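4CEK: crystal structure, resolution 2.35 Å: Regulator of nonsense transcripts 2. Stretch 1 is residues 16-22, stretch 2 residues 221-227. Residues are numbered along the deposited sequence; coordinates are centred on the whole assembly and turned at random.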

ATOM      1  N   ASN A  16      13.774  10.091  -6.093  1.00 57.37           N
ATOM      2  CA  ASN A  16      13.335   9.965  -7.485  1.00 59.58           C
ATOM      3  C   ASN A  16      12.273   8.886  -7.652  1.00 53.79           C
ATOM      4  O   ASN A  16      11.387   8.986  -8.503  1.00 54.21           O
ATOM      5  CB  ASN A  16      14.530   9.679  -8.413  1.00 66.12           C
ATOM      6  CG  ASN A  16      15.497  10.864  -8.523  1.00 68.03           C
ATOM      7  OD1 ASN A  16      16.713  10.696  -8.423  1.00 77.07           O
ATOM      8  ND2 ASN A  16      14.962  12.052  -8.727  1.00 62.21           N
ATOM      9  N   PHE A  17      12.360   7.848  -6.839  1.00 46.96           N
ATOM     10  CA  PHE A  17      11.403   6.772  -6.941  1.00 46.28           C
ATOM     11  C   PHE A  17      10.014   7.257  -6.484  1.00 45.17           C
ATOM     12  O   PHE A  17       8.997   6.815  -7.029  1.00 39.08           O
ATOM     13  CB  PHE A  17      11.859   5.556  -6.137  1.00 46.07           C
ATOM     14  CG  PHE A  17      10.998   4.345  -6.347  1.00 46.20           C
ATOM     15  CD1 PHE A  17      11.214   3.513  -7.421  1.00 44.39           C
ATOM     16  CD2 PHE A  17       9.948   4.061  -5.485  1.00 45.29           C
ATOM     17  CE1 PHE A  17      10.414   2.403  -7.630  1.00 44.66           C
ATOM     18  CE2 PHE A  17       9.165   2.944  -5.677  1.00 42.36           C
ATOM     19  CZ  PHE A  17       9.392   2.120  -6.751  1.00 43.08           C
ATOM     20  N   TYR A  18       9.984   8.193  -5.534  1.00 40.59           N
ATOM     21  CA  TYR A  18       8.738   8.597  -4.897  1.00 41.53           C
ATOM     22  C   TYR A  18       8.233   9.922  -5.415  1.00 44.37           C
ATOM     23  O   TYR A  18       7.055  10.169  -5.324  1.00 46.61           O
ATOM     24  CB  TYR A  18       8.867   8.605  -3.351  1.00 38.45           C
ATOM     25  CG  TYR A  18       8.935   7.206  -2.796  1.00 36.27           C
ATOM     26  CD1 TYR A  18       7.805   6.391  -2.815  1.00 35.98           C
ATOM     27  CD2 TYR A  18      10.127   6.666  -2.321  1.00 33.81           C
ATOM     28  CE1 TYR A  18       7.849   5.091  -2.355  1.00 36.05           C
ATOM     29  CE2 TYR A  18      10.179   5.350  -1.853  1.00 34.15           C
ATOM     30  CZ  TYR A  18       9.035   4.573  -1.880  1.00 34.92           C
ATOM     31  OH  TYR A  18       9.032   3.278  -1.428  1.00 33.19           O
ATOM     32  N   GLU A  19       9.106  10.753  -5.982  1.00 48.41           N
ATOM     33  CA  GLU A  19       8.739  12.095  -6.400  1.00 49.52           C
ATOM     34  C   GLU A  19       8.861  12.378  -7.892  1.00 52.54           C
ATOM     35  O   GLU A  19       8.231  13.316  -8.367  1.00 53.06           O
ATOM     36  CB  GLU A  19       9.581  13.123  -5.658  1.00 53.43           C
ATOM     37  CG  GLU A  19       9.622  12.906  -4.157  1.00 59.25           C
ATOM     38  CD  GLU A  19       9.960  14.167  -3.390  1.00 63.75           C
ATOM     39  OE1 GLU A  19      10.457  15.135  -3.994  1.00 66.38           O
ATOM     40  OE2 GLU A  19       9.726  14.190  -2.163  1.00 78.13           O
ATOM     41  N   ASN A  20       9.673  11.619  -8.628  1.00 52.84           N
ATOM     42  CA  ASN A  20       9.842  11.876 -10.071  1.00 53.63           C
ATOM     43  C   ASN A  20       9.144  10.840 -10.913  1.00 51.19           C
ATOM     44  O   ASN A  20       9.695   9.779 -11.253  1.00 55.62           O
ATOM     45  CB  ASN A  20      11.324  12.004 -10.446  1.00 62.05           C
ATOM     46  CG  ASN A  20      11.920  13.298  -9.928  1.00 69.06           C
ATOM     47  OD1 ASN A  20      12.971  13.307  -9.286  1.00 75.58           O
ATOM     48  ND2 ASN A  20      11.208  14.401 -10.154  1.00 73.93           N
ATOM     49  N   LEU A  21       7.900  11.166 -11.229  1.00 52.24           N
ATOM     50  CA  LEU A  21       7.003  10.284 -11.945  1.00 55.35           C
ATOM     51  C   LEU A  21       7.004  10.710 -13.407  1.00 56.34           C
ATOM     52  O   LEU A  21       7.328  11.860 -13.724  1.00 52.14           O
ATOM     53  CB  LEU A  21       5.584  10.356 -11.335  1.00 53.21           C
ATOM     54  CG  LEU A  21       5.404   9.857  -9.887  1.00 52.39           C
ATOM     55  CD1 LEU A  21       3.938   9.817  -9.494  1.00 50.00           C
ATOM     56  CD2 LEU A  21       6.026   8.479  -9.730  1.00 50.83           C
ATOM     57  N   ILE A  22       6.683   9.773 -14.291  1.00 54.39           N
ATOM     58  CA  ILE A  22       6.484  10.124 -15.683  1.00 57.53           C
ATOM     59  C   ILE A  22       5.170  10.889 -15.794  1.00 57.46           C
ATOM     60  O   ILE A  22       4.154  10.491 -15.215  1.00 58.16           O
ATOM     61  CB  ILE A  22       6.489   8.901 -16.615  1.00 59.30           C
ATOM     62  CG1 ILE A  22       7.906   8.330 -16.737  1.00 60.10           C
ATOM     63  CG2 ILE A  22       6.009   9.292 -18.011  1.00 66.55           C
ATOM     64  CD1 ILE A  22       8.246   7.852 -18.135  1.00 63.42           C
ATOM     65  N   GLY A 221       1.377   1.748   3.382  1.00 32.94           N
ATOM     66  CA  GLY A 221       2.583   2.541   3.599  1.00 28.63           C
ATOM     67  C   GLY A 221       3.187   3.046   2.320  1.00 26.05           C
ATOM     68  O   GLY A 221       3.625   4.186   2.234  1.00 26.66           O
ATOM     69  N   GLU A 222       3.280   2.183   1.324  1.00 26.62           N
ATOM     70  CA  GLU A 222       3.887   2.582   0.025  1.00 28.90           C
ATOM     71  C   GLU A 222       3.044   3.675  -0.668  1.00 28.18           C
ATOM     72  O   GLU A 222       3.547   4.711  -1.120  1.00 28.74           O
ATOM     73  CB  GLU A 222       4.014   1.351  -0.872  1.00 31.08           C
ATOM     74  CG  GLU A 222       5.174   0.422  -0.491  1.00 31.52           C
ATOM     75  CD  GLU A 222       6.498   1.188  -0.416  1.00 31.94           C
ATOM     76  OE1 GLU A 222       6.723   2.097  -1.243  1.00 36.13           O
ATOM     77  OE2 GLU A 222       7.305   0.943   0.501  1.00 36.60           O
ATOM     78  N   LEU A 223       1.738   3.479  -0.627  1.00 26.44           N
ATOM     79  CA  LEU A 223       0.778   4.441  -1.134  1.00 26.76           C
ATOM     80  C   LEU A 223       0.833   5.759  -0.396  1.00 28.18           C
ATOM     81  O   LEU A 223       0.543   6.793  -0.977  1.00 29.12           O
ATOM     82  CB  LEU A 223      -0.638   3.825  -1.100  1.00 27.09           C
ATOM     83  CG  LEU A 223      -0.835   2.800  -2.238  1.00 26.39           C
ATOM     84  CD1 LEU A 223      -2.031   1.925  -2.013  1.00 24.93           C
ATOM     85  CD2 LEU A 223      -0.934   3.521  -3.592  1.00 23.60           C
ATOM     86  N   THR A 224       1.220   5.741   0.879  1.00 28.28           N
ATOM     87  CA  THR A 224       1.287   6.968   1.666  1.00 27.37           C
ATOM     88  C   THR A 224       2.480   7.768   1.188  1.00 30.64           C
ATOM     89  O   THR A 224       2.406   9.024   1.042  1.00 31.32           O
ATOM     90  CB  THR A 224       1.453   6.657   3.177  1.00 28.55           C
ATOM     91  OG1 THR A 224       0.326   5.889   3.627  1.00 28.08           O
ATOM     92  CG2 THR A 224       1.551   7.925   4.021  1.00 24.85           C
ATOM     93  N   LYS A 225       3.598   7.061   0.965  1.00 31.31           N
ATOM     94  CA  LYS A 225       4.821   7.724   0.477  1.00 34.22           C
ATOM     95  C   LYS A 225       4.572   8.358  -0.893  1.00 32.82           C
ATOM     96  O   LYS A 225       5.194   9.336  -1.214  1.00 33.76           O
ATOM     97  CB  LYS A 225       6.056   6.771   0.465  1.00 33.52           C
ATOM     98  CG  LYS A 225       6.661   6.526   1.867  1.00 34.93           C
ATOM     99  CD  LYS A 225       7.828   5.509   1.916  1.00 34.24           C
ATOM    100  CE  LYS A 225       7.444   4.124   1.424  1.00 34.20           C
ATOM    101  NZ  LYS A 225       8.460   3.046   1.722  1.00 33.06           N
ATOM    102  N   PHE A 226       3.649   7.804  -1.675  1.00 34.92           N
ATOM    103  CA  PHE A 226       3.270   8.392  -2.960  1.00 36.43           C
ATOM    104  C   PHE A 226       2.122   9.438  -2.877  1.00 38.32           C
ATOM    105  O   PHE A 226       1.682   9.959  -3.911  1.00 36.96           O
ATOM    106  CB  PHE A 226       2.897   7.266  -3.940  1.00 36.70           C
ATOM    107  CG  PHE A 226       4.089   6.650  -4.620  1.00 33.96           C
ATOM    108  CD1 PHE A 226       4.791   7.363  -5.551  1.00 34.41           C
ATOM    109  CD2 PHE A 226       4.486   5.376  -4.318  1.00 32.37           C
ATOM    110  CE1 PHE A 226       5.889   6.820  -6.172  1.00 35.02           C
ATOM    111  CE2 PHE A 226       5.563   4.813  -4.924  1.00 34.34           C
ATOM    112  CZ  PHE A 226       6.269   5.532  -5.861  1.00 35.69           C
ATOM    113  N   LYS A 227       1.649   9.720  -1.659  1.00 38.09           N
ATOM    114  CA  LYS A 227       0.534  10.632  -1.407  1.00 41.43           C
ATOM    115  C   LYS A 227      -0.774  10.152  -2.026  1.00 40.66           C
ATOM    116  O   LYS A 227      -1.617  10.978  -2.319  1.00 39.85           O
ATOM    117  CB  LYS A 227       0.837  12.055  -1.915  1.00 45.27           C
ATOM    118  CG  LYS A 227       2.195  12.601  -1.501  1.00 48.47           C
ATOM    119  CD  LYS A 227       2.435  13.991  -2.082  1.00 55.05           C
ATOM    120  CE  LYS A 227       3.898  14.423  -1.915  1.00 68.00           C
ATOM    121  NZ  LYS A 227       4.337  15.473  -2.889  1.00 73.72           N
TER

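Two helix ends, more than 200 residues apart in the chain, meet where Tyr18 lies beside Phe226, their CA atoms 5.8 Å apart. The first helix runs through Glu19, and Asn20 leaves helical geometry. The second ends in a Schellman motif: Lys227 adopts positive phi, and its N donates to Thr224 O at 2.9 Å. No backbone hydrogen bond joins the stretches, so side chains carry most of the contact, which buries 316 Å² in total.

The apolar part centres on Phe226, a buried residue whose ring touches three residues of the first stretch. Tyr18 CD1 lies over one face of this ring, and the closest approach, Tyr18 CE1 to Phe226 CE2, is 3.5 Å; the planes are inclined at 50°, with centroids 4.8 Å apart. The Phe17 ring approaches at a similar inclination, 55°, but less closely, Phe17 CE2 lying 3.9 Å from Phe226 CZ. Leu21, beyond the helix end, points its CA-to-CB bond toward the second stretch and brings CD2 to 3.9 Å from Phe226 CE1. The backbone contributes as well: Phe17 O sits 3.2 Å from Phe226 CE1, near the ring plane, where the slightly positive C-H edge faces the carbonyl oxygen.

The polar part gathers around the Tyr18 hydroxyl. Tyr18 OH donates a short hydrogen bond to Glu222 OE1 (2.6 Å), as suits a phenol facing a carboxylate, and accepts a weak one from Lys225 NZ (3.2 Å). Within the second helix, Lys225 NZ also forms a salt bridge with Glu222 OE2 at 2.7 Å. Acid and ammonium, three residues apart, are thus joined to each other and to the same hydroxyl, and the ammonium offsets the buried carboxylate's charge. Lys225 CD lies over one face of the Tyr18 ring, so the aliphatic portion packs on the aromatic surface.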